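Local coordinates for protein endonuclease V (Bacillus subtilis, PDB 3GA2) that probably repairs deaminated DNA by nicking the double helix at the second phosphodiester bond 3' to a deoxyinosine, with magnesium as cofactor, at residues A[28-39]-A[193-204]; A[92-103]-A[128-136]. The protein carries 1 engineered substitution. One frame throughout, in Å; residues are numbered along the deposited sequence.

In the fold
The two contacts show how bonding chemistry follows place in an RNase H-like fold. Contact 2 is core: helix 96-105 lies against helix 128-136, nearly every touching residue is buried, and no hydrogen bond crosses, so aromatic and aliphatic shapes do the work. Contact 1 is only partly buried. There the loop between helix 14-25 and strand 41-52 runs beside the end of strand 188-194 and the start of helix 198-207, held by backbone and side-chain hydrogen bonds together with an apolar patch round I34 and I204. They share no element but meet at helix 128-136, where T130 OG1 lies 2.6 Å from G193 O, a probable hydrogen bond, and A133 packs on N194.

Contact 1: A[28-39]-A[193-204]; sequences INLSPTIHPDSI and GNYIDLDSSYQI
D197, the N-cap of helix 198-207, turns its two carboxylate oxygens to different tasks, one closing the helix end and the other reaching the loop 28-39. With CG between the backbone N and the carbonyl carbon (chi1 60°), OD1 takes both the N-H and the hydroxyl of S200, with S200 N 2.6 Å from D197 OD1. OD2 accepts from T33 OG1 at 2.9 Å, met nearly head-on along its C-O bond. The S200 hydroxyl, its proton spent on D197, accepts in turn from the loop: I34 N points at S200 OG over 2.9 Å, almost straight at 168°. An alanine in place of D197 would probably leave S200 N without its cap and both the T33 and S200 hydroxyls without their acceptor. At the strand end, N194 OD1 receives N29 N at 2.8 Å in the carbonyl plane. Beside the cap the two branches of I34 divide their contacts: CG2 presses on I196 CD1, whereas on the other branch the I34 and I204 side chains cross at about a right angle, with I34 CD1 a tight 3.4 Å from I204 CD1. Farther along, P36 CG rests on Q203 CB at 3.6 Å.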
loop_
_atom_site.group_PDB
_atom_site.type_symbol
_atom_site.label_atom_id
_atom_site.label_comp_id
_atom_site.label_asym_id
_atom_site.label_seq_id
_atom_site.Cartn_x
_atom_site.Cartn_y
_atom_site.Cartn_z
ATOM N N ILE A 28 8.815 -3.287 13.474
ATOM C CA ILE A 28 8.032 -4.097 12.553
ATOM C C ILE A 28 7.717 -5.452 13.169
ATOM O O ILE A 28 8.592 -6.110 13.731
ATOM C CB ILE A 28 8.785 -4.312 11.224
ATOM C CG1 ILE A 28 8.917 -2.970 10.503
ATOM C CG2 ILE A 28 8.058 -5.346 10.367
ATOM C CD1 ILE A 28 9.790 -2.994 9.281
ATOM N N ASN A 29 6.459 -5.861 13.065
ATOM C CA ASN A 29 6.036 -7.137 13.608
ATOM C C ASN A 29 5.160 -7.889 12.623
ATOM O O ASN A 29 4.001 -7.534 12.414
ATOM C CB ASN A 29 5.277 -6.935 14.919
ATOM C CG ASN A 29 4.638 -8.211 15.411
ATOM O OD1 ASN A 29 5.257 -9.270 15.390
ATOM N ND2 ASN A 29 3.395 -8.120 15.855
ATOM N N LEU A 30 5.720 -8.939 12.034
ATOM C CA LEU A 30 5.011 -9.755 11.055
ATOM C C LEU A 30 4.549 -11.092 11.615
ATOM O O LEU A 30 4.384 -12.053 10.868
ATOM C CB LEU A 30 5.910 -9.997 9.843
ATOM C CG LEU A 30 5.995 -8.915 8.753
ATOM C CD1 LEU A 30 5.691 -7.541 9.301
ATOM C CD2 LEU A 30 7.358 -8.981 8.108
ATOM N N SER A 31 4.325 -11.151 12.923
ATOM C CA SER A 31 3.894 -12.390 13.562
ATOM C C SER A 31 2.386 -12.638 13.534
ATOM O O SER A 31 1.939 -13.785 13.489
ATOM C CB SER A 31 4.357 -12.412 15.014
ATOM O OG SER A 31 3.653 -11.443 15.768
ATOM N N PRO A 32 1.578 -11.569 13.568
ATOM C CA PRO A 32 0.125 -11.753 13.550
ATOM C C PRO A 32 -0.416 -12.617 12.402
ATOM O O PRO A 32 -0.046 -12.443 11.240
ATOM C CB PRO A 32 -0.391 -10.319 13.507
ATOM C CG PRO A 32 0.652 -9.577 14.302
ATOM C CD PRO A 32 1.922 -10.144 13.731
ATOM N N THR A 33 -1.288 -13.557 12.748
ATOM C CA THR A 33 -1.910 -14.431 11.767
ATOM C C THR A 33 -3.356 -13.962 11.677
ATOM O O THR A 33 -4.029 -13.820 12.695
ATOM C CB THR A 33 -1.865 -15.920 12.207
ATOM O OG1 THR A 33 -0.514 -16.388 12.175
ATOM C CG2 THR A 33 -2.699 -16.784 11.277
ATOM N N ILE A 34 -3.832 -13.702 10.467
ATOM C CA ILE A 34 -5.197 -13.225 10.310
ATOM C C ILE A 34 -5.891 -13.915 9.152
ATOM O O ILE A 34 -5.520 -13.740 7.991
ATOM C CB ILE A 34 -5.213 -11.678 10.134
ATOM C CG1 ILE A 34 -6.641 -11.169 9.947
ATOM C CG2 ILE A 34 -4.346 -11.283 8.964
ATOM C CD1 ILE A 34 -7.191 -11.327 8.551
ATOM N N HIS A 35 -6.896 -14.717 9.487
ATOM C CA HIS A 35 -7.657 -15.450 8.487
ATOM C C HIS A 35 -8.601 -14.537 7.735
ATOM O O HIS A 35 -9.207 -13.632 8.311
ATOM C CB HIS A 35 -8.479 -16.568 9.134
ATOM C CG HIS A 35 -7.653 -17.668 9.718
ATOM N ND1 HIS A 35 -7.003 -17.549 10.927
ATOM C CD2 HIS A 35 -7.361 -18.905 9.253
ATOM C CE1 HIS A 35 -6.347 -18.666 11.183
ATOM N NE2 HIS A 35 -6.547 -19.506 10.183
ATOM N N PRO A 36 -8.742 -14.777 6.430
ATOM C CA PRO A 36 -9.616 -13.991 5.562
ATOM C C PRO A 36 -11.059 -13.938 6.057
ATOM O O PRO A 36 -11.683 -12.882 6.043
ATOM C CB PRO A 36 -9.487 -14.703 4.223
ATOM C CG PRO A 36 -8.079 -15.199 4.252
ATOM C CD PRO A 36 -7.965 -15.752 5.647
ATOM N N ASP A 37 -11.600 -15.064 6.506
ATOM C CA ASP A 37 -12.982 -15.037 6.965
ATOM C C ASP A 37 -13.191 -14.542 8.392
ATOM O O ASP A 37 -14.313 -14.560 8.895
ATOM C CB ASP A 37 -13.634 -16.406 6.798
ATOM C CG ASP A 37 -12.680 -17.531 7.048
ATOM O OD1 ASP A 37 -11.895 -17.440 8.018
ATOM O OD2 ASP A 37 -12.723 -18.514 6.277
ATOM N N SER A 38 -12.128 -14.089 9.043
ATOM C CA SER A 38 -12.270 -13.589 10.399
ATOM C C SER A 38 -12.442 -12.068 10.422
ATOM O O SER A 38 -12.701 -11.495 11.473
ATOM C CB SER A 38 -11.055 -13.975 11.251
ATOM O OG SER A 38 -9.964 -13.112 10.988
ATOM N N ILE A 39 -12.301 -11.408 9.276
ATOM C CA ILE A 39 -12.437 -9.949 9.235
ATOM C C ILE A 39 -13.781 -9.437 8.712
ATOM O O ILE A 39 -14.450 -10.103 7.919
ATOM C CB ILE A 39 -11.319 -9.307 8.399
ATOM C CG1 ILE A 39 -11.155 -10.067 7.081
ATOM C CG2 ILE A 39 -10.027 -9.263 9.210
ATOM C CD1 ILE A 39 -10.022 -9.567 6.210
ATOM N N GLY A 193 2.757 -5.603 5.114
ATOM C CA GLY A 193 2.885 -4.188 5.393
ATOM C C GLY A 193 3.467 -4.243 6.794
ATOM O O GLY A 193 4.683 -4.182 6.972
ATOM N N ASN A 194 2.596 -4.383 7.789
ATOM C CA ASN A 194 3.018 -4.523 9.185
ATOM C C ASN A 194 1.863 -5.143 9.960
ATOM O O ASN A 194 0.705 -5.024 9.557
ATOM C CB ASN A 194 3.414 -3.168 9.797
ATOM C CG ASN A 194 4.145 -3.319 11.131
ATOM O OD1 ASN A 194 4.619 -4.405 11.469
ATOM N ND2 ASN A 194 4.246 -2.226 11.886
ATOM N N TYR A 195 2.185 -5.847 11.042
ATOM C CA TYR A 195 1.174 -6.475 11.886
ATOM C C TYR A 195 0.436 -7.641 11.224
ATOM O O TYR A 195 -0.740 -7.882 11.503
ATOM C CB TYR A 195 0.157 -5.423 12.344
ATOM C CG TYR A 195 0.783 -4.178 12.930
ATOM C CD1 TYR A 195 1.743 -4.264 13.927
ATOM C CD2 TYR A 195 0.394 -2.914 12.504
ATOM C CE1 TYR A 195 2.304 -3.116 14.490
ATOM C CE2 TYR A 195 0.944 -1.763 13.057
ATOM C CZ TYR A 195 1.896 -1.868 14.048
ATOM O OH TYR A 195 2.426 -0.719 14.600
ATOM N N ILE A 196 1.130 -8.369 10.356
ATOM C CA ILE A 196 0.524 -9.497 9.654
ATOM C C ILE A 196 1.623 -10.325 8.986
ATOM O O ILE A 196 2.625 -9.770 8.529
ATOM C CB ILE A 196 -0.462 -8.976 8.584
ATOM C CG1 ILE A 196 -1.162 -10.130 7.877
ATOM C CG2 ILE A 196 0.300 -8.130 7.560
ATOM C CD1 ILE A 196 -2.219 -9.656 6.865
ATOM N N ASP A 197 1.440 -11.645 8.935
ATOM C CA ASP A 197 2.430 -12.517 8.309
ATOM C C ASP A 197 2.206 -12.649 6.803
ATOM O O ASP A 197 1.165 -12.246 6.274
ATOM C CB ASP A 197 2.449 -13.906 8.968
ATOM C CG ASP A 197 1.121 -14.632 8.879
ATOM O OD1 ASP A 197 0.348 -14.398 7.937
ATOM O OD2 ASP A 197 0.854 -15.470 9.763
ATOM N N LEU A 198 3.198 -13.200 6.110
ATOM C CA LEU A 198 3.115 -13.354 4.664
ATOM C C LEU A 198 1.969 -14.261 4.235
ATOM O O LEU A 198 1.291 -13.994 3.245
ATOM C CB LEU A 198 4.435 -13.897 4.112
ATOM C CG LEU A 198 4.508 -13.930 2.582
ATOM C CD1 LEU A 198 4.086 -12.571 2.025
ATOM C CD2 LEU A 198 5.933 -14.276 2.131
ATOM N N ASP A 199 1.758 -15.333 4.986
ATOM C CA ASP A 199 0.699 -16.275 4.676
ATOM C C ASP A 199 -0.658 -15.591 4.650
ATOM O O ASP A 199 -1.444 -15.788 3.727
ATOM C CB ASP A 199 0.669 -17.392 5.710
ATOM C CG ASP A 199 0.076 -18.653 5.162
ATOM O OD1 ASP A 199 0.747 -19.294 4.325
ATOM O OD2 ASP A 199 -1.053 -19.009 5.556
ATOM N N SER A 200 -0.933 -14.790 5.675
ATOM C CA SER A 200 -2.207 -14.096 5.759
ATOM C C SER A 200 -2.297 -13.031 4.677
ATOM O O SER A 200 -3.354 -12.831 4.093
ATOM C CB SER A 200 -2.380 -13.460 7.140
ATOM O OG SER A 200 -2.277 -14.440 8.170
ATOM N N SER A 201 -1.191 -12.340 4.412
ATOM C CA SER A 201 -1.190 -11.311 3.382
ATOM C C SER A 201 -1.574 -11.952 2.063
ATOM O O SER A 201 -2.338 -11.392 1.280
ATOM C CB SER A 201 0.194 -10.675 3.261
ATOM O OG SER A 201 0.501 -9.918 4.412
ATOM N N TYR A 202 -1.023 -13.137 1.830
ATOM C CA TYR A 202 -1.290 -13.895 0.617
ATOM C C TYR A 202 -2.738 -14.372 0.538
ATOM O O TYR A 202 -3.381 -14.240 -0.501
ATOM C CB TYR A 202 -0.343 -15.098 0.536
ATOM C CG TYR A 202 -0.714 -16.097 -0.537
ATOM C CD1 TYR A 202 -1.469 -17.229 -0.227
ATOM C CD2 TYR A 202 -0.326 -15.906 -1.861
ATOM C CE1 TYR A 202 -1.828 -18.149 -1.205
ATOM C CE2 TYR A 202 -0.681 -16.823 -2.853
ATOM C CZ TYR A 202 -1.430 -17.940 -2.518
ATOM O OH TYR A 202 -1.768 -18.862 -3.488
ATOM N N GLN A 203 -3.246 -14.922 1.635
ATOM C CA GLN A 203 -4.619 -15.428 1.669
ATOM C C GLN A 203 -5.656 -14.330 1.504
ATOM O O GLN A 203 -6.653 -14.506 0.800
ATOM C CB GLN A 203 -4.887 -16.169 2.979
ATOM C CG GLN A 203 -4.134 -17.479 3.149
ATOM C CD GLN A 203 -4.357 -18.446 1.999
ATOM O OE1 GLN A 203 -5.468 -18.575 1.482
ATOM N NE2 GLN A 203 -3.298 -19.145 1.603
ATOM N N ILE A 204 -5.437 -13.202 2.172
ATOM C CA ILE A 204 -6.365 -12.086 2.069
ATOM C C ILE A 204 -6.342 -11.526 0.647
ATOM O O ILE A 204 -7.391 -11.218 0.080
ATOM C CB ILE A 204 -6.008 -10.958 3.067
ATOM C CG1 ILE A 204 -6.224 -11.446 4.505
ATOM C CG2 ILE A 204 -6.863 -9.725 2.791
ATOM C CD1 ILE A 204 -5.870 -10.416 5.571
#

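Contact 2: A[92-103]-A[128-136]; sequences AFRELPLIIEAA and VATHAAFFL
L96 sets its CD2 methyl squarely over the imidazole of H131, 3.4 Å from the ring centroid and almost on the ring normal, a CH-pi contact. Across this contact the same imidazole is used twice. While L96 covers one face, the edge carrying CE1 is directed at the face of F93 in a T-shaped pair, with planes at 74° and 3.6 Å from H131 CE1 to F93 CZ. Because CG of H131 is anti to the backbone N (chi1 -161°), the ring reaches across to the other segment, where L96 over a face and F93 at an edge are likely to limit its tilt.

Most of the remaining contacts are apolar and run along the helices toward their C-terminal ends. L96 CD2 also touches F135 CE1, bridging two aromatic residues one helical turn apart. I100 crosses F135 at about a right angle, and its CD1 comes to 3.3 Å from F135 CB, a close fit at the root of the ring. Toward the C-terminal ends A103 CB meets L136 CD2 at 3.6 Å. At the N-terminal ends V128 packs on A92, and its CG2 lies 3.7 Å from I99 CD1. The E95 side chain crosses V128 at about a right angle, OE1 lying against CG2, while its OE2 is hydrogen-bonded to Y49 OH.

This end lies near the predicted magnesium site: the side chain of E95 is about 7 Å from that of D46, and that of V128 about 8 Å from that of D116. The axes of segments 96-103 and 128-136 pass 10.7 Å apart, crossing at -43°. Around them, H7 meets the H131 ring, A132 and L136 pack on strand 113-116 and A102 and A103 on strand 55-66, while helix 14-25 touches F93 and H131, with F17 edge-to-face against F93.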
loop_
_atom_site.group_PDB
_atom_site.type_symbol
_atom_site.label_atom_id
_atom_site.label_comp_id
_atom_site.label_asym_id
_atom_site.label_seq_id
_atom_site.Cartn_x
_atom_site.Cartn_y
_atom_site.Cartn_z
ATOM N N ALA A 92 7.226 7.534 0.371
ATOM C CA ALA A 92 6.282 7.321 1.460
ATOM C C ALA A 92 6.090 8.547 2.345
ATOM O O ALA A 92 4.974 8.832 2.786
ATOM C CB ALA A 92 6.721 6.139 2.306
ATOM N N PHE A 93 7.172 9.276 2.613
ATOM C CA PHE A 93 7.071 10.460 3.461
ATOM C C PHE A 93 6.201 11.552 2.849
ATOM O O PHE A 93 5.476 12.244 3.563
ATOM C CB PHE A 93 8.458 11.030 3.782
ATOM C CG PHE A 93 9.260 10.177 4.725
ATOM C CD1 PHE A 93 9.921 9.042 4.266
ATOM C CD2 PHE A 93 9.350 10.504 6.075
ATOM C CE1 PHE A 93 10.661 8.246 5.139
ATOM C CE2 PHE A 93 10.086 9.714 6.954
ATOM C CZ PHE A 93 10.744 8.582 6.486
ATOM N N ARG A 94 6.260 11.715 1.533
ATOM C CA ARG A 94 5.438 12.742 0.911
ATOM C C ARG A 94 4.045 12.251 0.545
ATOM O O ARG A 94 3.279 12.966 -0.100
ATOM C CB ARG A 94 6.131 13.332 -0.321
ATOM C CG ARG A 94 6.610 12.343 -1.354
ATOM C CD ARG A 94 7.139 13.092 -2.576
ATOM N NE ARG A 94 7.850 12.220 -3.507
ATOM C CZ ARG A 94 9.061 11.718 -3.287
ATOM N NH1 ARG A 94 9.709 12.004 -2.164
ATOM N NH2 ARG A 94 9.626 10.932 -4.194
ATOM N N GLU A 95 3.714 11.033 0.962
ATOM C CA GLU A 95 2.396 10.474 0.677
ATOM C C GLU A 95 1.595 10.335 1.963
ATOM O O GLU A 95 0.389 10.546 1.972
ATOM C CB GLU A 95 2.522 9.098 0.021
ATOM C CG GLU A 95 3.256 9.095 -1.298
ATOM C CD GLU A 95 3.271 7.719 -1.935
ATOM O OE1 GLU A 95 3.734 6.765 -1.278
ATOM O OE2 GLU A 95 2.822 7.595 -3.093
ATOM N N LEU A 96 2.285 9.987 3.043
ATOM C CA LEU A 96 1.655 9.793 4.336
ATOM C C LEU A 96 0.695 10.900 4.762
ATOM O O LEU A 96 -0.416 10.616 5.210
ATOM C CB LEU A 96 2.723 9.569 5.403
ATOM C CG LEU A 96 3.003 8.103 5.755
ATOM C CD1 LEU A 96 3.079 7.272 4.486
ATOM C CD2 LEU A 96 4.305 8.000 6.549
ATOM N N PRO A 97 1.101 12.173 4.632
ATOM C CA PRO A 97 0.201 13.264 5.031
ATOM C C PRO A 97 -1.189 13.139 4.395
ATOM O O PRO A 97 -2.205 13.262 5.078
ATOM C CB PRO A 97 0.961 14.513 4.583
ATOM C CG PRO A 97 2.396 14.102 4.822
ATOM C CD PRO A 97 2.417 12.700 4.234
ATOM N N LEU A 98 -1.235 12.882 3.092
ATOM C CA LEU A 98 -2.516 12.724 2.411
ATOM C C LEU A 98 -3.209 11.435 2.845
ATOM O O LEU A 98 -4.436 11.386 2.945
ATOM C CB LEU A 98 -2.329 12.718 0.892
ATOM C CG LEU A 98 -2.062 14.091 0.267
ATOM C CD1 LEU A 98 -1.737 13.948 -1.205
ATOM C CD2 LEU A 98 -3.287 14.970 0.467
ATOM N N ILE A 99 -2.423 10.392 3.100
ATOM C CA ILE A 99 -2.976 9.110 3.525
ATOM C C ILE A 99 -3.633 9.238 4.894
ATOM O O ILE A 99 -4.752 8.762 5.112
ATOM C CB ILE A 99 -1.886 8.023 3.593
ATOM C CG1 ILE A 99 -1.249 7.861 2.208
ATOM C CG2 ILE A 99 -2.494 6.698 4.071
ATOM C CD1 ILE A 99 -0.076 6.883 2.161
ATOM N N ILE A 100 -2.936 9.897 5.809
ATOM C CA ILE A 100 -3.441 10.094 7.157
ATOM C C ILE A 100 -4.701 10.948 7.130
ATOM O O ILE A 100 -5.672 10.650 7.820
ATOM C CB ILE A 100 -2.389 10.785 8.039
ATOM C CG1 ILE A 100 -1.076 10.007 7.977
ATOM C CG2 ILE A 100 -2.894 10.879 9.471
ATOM C CD1 ILE A 100 -1.224 8.543 8.313
ATOM N N GLU A 101 -4.675 12.010 6.332
ATOM C CA GLU A 101 -5.822 12.902 6.213
ATOM C C GLU A 101 -7.073 12.148 5.789
ATOM O O GLU A 101 -8.149 12.337 6.361
ATOM C CB GLU A 101 -5.538 14.004 5.193
ATOM C CG GLU A 101 -5.253 15.355 5.816
ATOM C CD GLU A 101 -6.332 15.766 6.795
ATOM O OE1 GLU A 101 -7.525 15.747 6.413
ATOM O OE2 GLU A 101 -5.990 16.106 7.947
ATOM N N ALA A 102 -6.920 11.301 4.775
ATOM C CA ALA A 102 -8.027 10.511 4.253
ATOM C C ALA A 102 -8.518 9.532 5.312
ATOM O O ALA A 102 -9.716 9.438 5.571
ATOM C CB ALA A 102 -7.580 9.754 2.996
ATOM N N ALA A 103 -7.585 8.821 5.936
ATOM C CA ALA A 103 -7.930 7.851 6.971
ATOM C C ALA A 103 -8.723 8.506 8.104
ATOM O O ALA A 103 -9.618 7.887 8.687
ATOM C CB ALA A 103 -6.664 7.202 7.522
ATOM N N VAL A 128 5.786 2.294 1.781
ATOM C CA VAL A 128 4.586 2.981 2.253
ATOM C C VAL A 128 3.583 2.108 3.016
ATOM O O VAL A 128 3.040 2.531 4.040
ATOM C CB VAL A 128 3.864 3.710 1.067
ATOM C CG1 VAL A 128 3.306 2.696 0.082
ATOM C CG2 VAL A 128 2.759 4.627 1.593
ATOM N N ALA A 129 3.338 0.887 2.545
ATOM C CA ALA A 129 2.385 0.021 3.240
ATOM C C ALA A 129 2.827 -0.255 4.681
ATOM O O ALA A 129 2.016 -0.228 5.611
ATOM C CB ALA A 129 2.210 -1.299 2.482
ATOM N N THR A 130 4.114 -0.523 4.865
ATOM C CA THR A 130 4.640 -0.795 6.193
ATOM C C THR A 130 4.636 0.480 7.038
ATOM O O THR A 130 4.151 0.493 8.172
ATOM C CB THR A 130 6.081 -1.356 6.113
ATOM O OG1 THR A 130 6.063 -2.611 5.420
ATOM C CG2 THR A 130 6.665 -1.565 7.513
ATOM N N HIS A 131 5.172 1.550 6.463
ATOM C CA HIS A 131 5.255 2.838 7.132
ATOM C C HIS A 131 3.879 3.353 7.580
ATOM O O HIS A 131 3.711 3.775 8.726
ATOM C CB HIS A 131 5.932 3.854 6.196
ATOM C CG HIS A 131 6.484 5.057 6.896
ATOM N ND1 HIS A 131 7.362 5.933 6.290
ATOM C CD2 HIS A 131 6.280 5.537 8.146
ATOM C CE1 HIS A 131 7.672 6.898 7.136
ATOM N NE2 HIS A 131 7.029 6.682 8.270
ATOM N N ALA A 132 2.900 3.316 6.683
ATOM C CA ALA A 132 1.554 3.779 7.011
ATOM C C ALA A 132 0.934 2.985 8.161
ATOM O O ALA A 132 0.131 3.516 8.928
ATOM C CB ALA A 132 0.656 3.691 5.779
ATOM N N ALA A 133 1.310 1.717 8.284
ATOM C CA ALA A 133 0.759 0.867 9.333
ATOM C C ALA A 133 0.909 1.465 10.725
ATOM O O ALA A 133 -0.013 1.392 11.536
ATOM C CB ALA A 133 1.403 -0.503 9.290
ATOM N N PHE A 134 2.063 2.058 11.010
ATOM C CA PHE A 134 2.271 2.643 12.327
ATOM C C PHE A 134 1.239 3.721 12.627
ATOM O O PHE A 134 0.708 3.783 13.734
ATOM C CB PHE A 134 3.683 3.213 12.453
ATOM C CG PHE A 134 4.761 2.185 12.304
ATOM C CD1 PHE A 134 5.408 2.009 11.087
ATOM C CD2 PHE A 134 5.117 1.379 13.374
ATOM C CE1 PHE A 134 6.400 1.037 10.936
ATOM C CE2 PHE A 134 6.106 0.405 13.237
ATOM C CZ PHE A 134 6.747 0.235 12.014
ATOM N N PHE A 135 0.941 4.566 11.646
ATOM C CA PHE A 135 -0.044 5.617 11.857
ATOM C C PHE A 135 -1.458 5.059 11.993
ATOM O O PHE A 135 -2.224 5.487 12.857
ATOM C CB PHE A 135 -0.031 6.622 10.710
ATOM C CG PHE A 135 1.164 7.527 10.697
ATOM C CD1 PHE A 135 2.361 7.116 10.121
ATOM C CD2 PHE A 135 1.076 8.814 11.221
ATOM C CE1 PHE A 135 3.459 7.978 10.057
ATOM C CE2 PHE A 135 2.165 9.686 11.165
ATOM C CZ PHE A 135 3.360 9.266 10.579
ATOM N N LEU A 136 -1.799 4.103 11.134
ATOM C CA LEU A 136 -3.128 3.499 11.135
ATOM C C LEU A 136 -3.380 2.547 12.300
ATOM O O LEU A 136 -4.525 2.334 12.695
ATOM C CB LEU A 136 -3.366 2.748 9.820
ATOM C CG LEU A 136 -3.210 3.513 8.503
ATOM C CD1 LEU A 136 -3.407 2.559 7.321
ATOM C CD2 LEU A 136 -4.228 4.648 8.440
#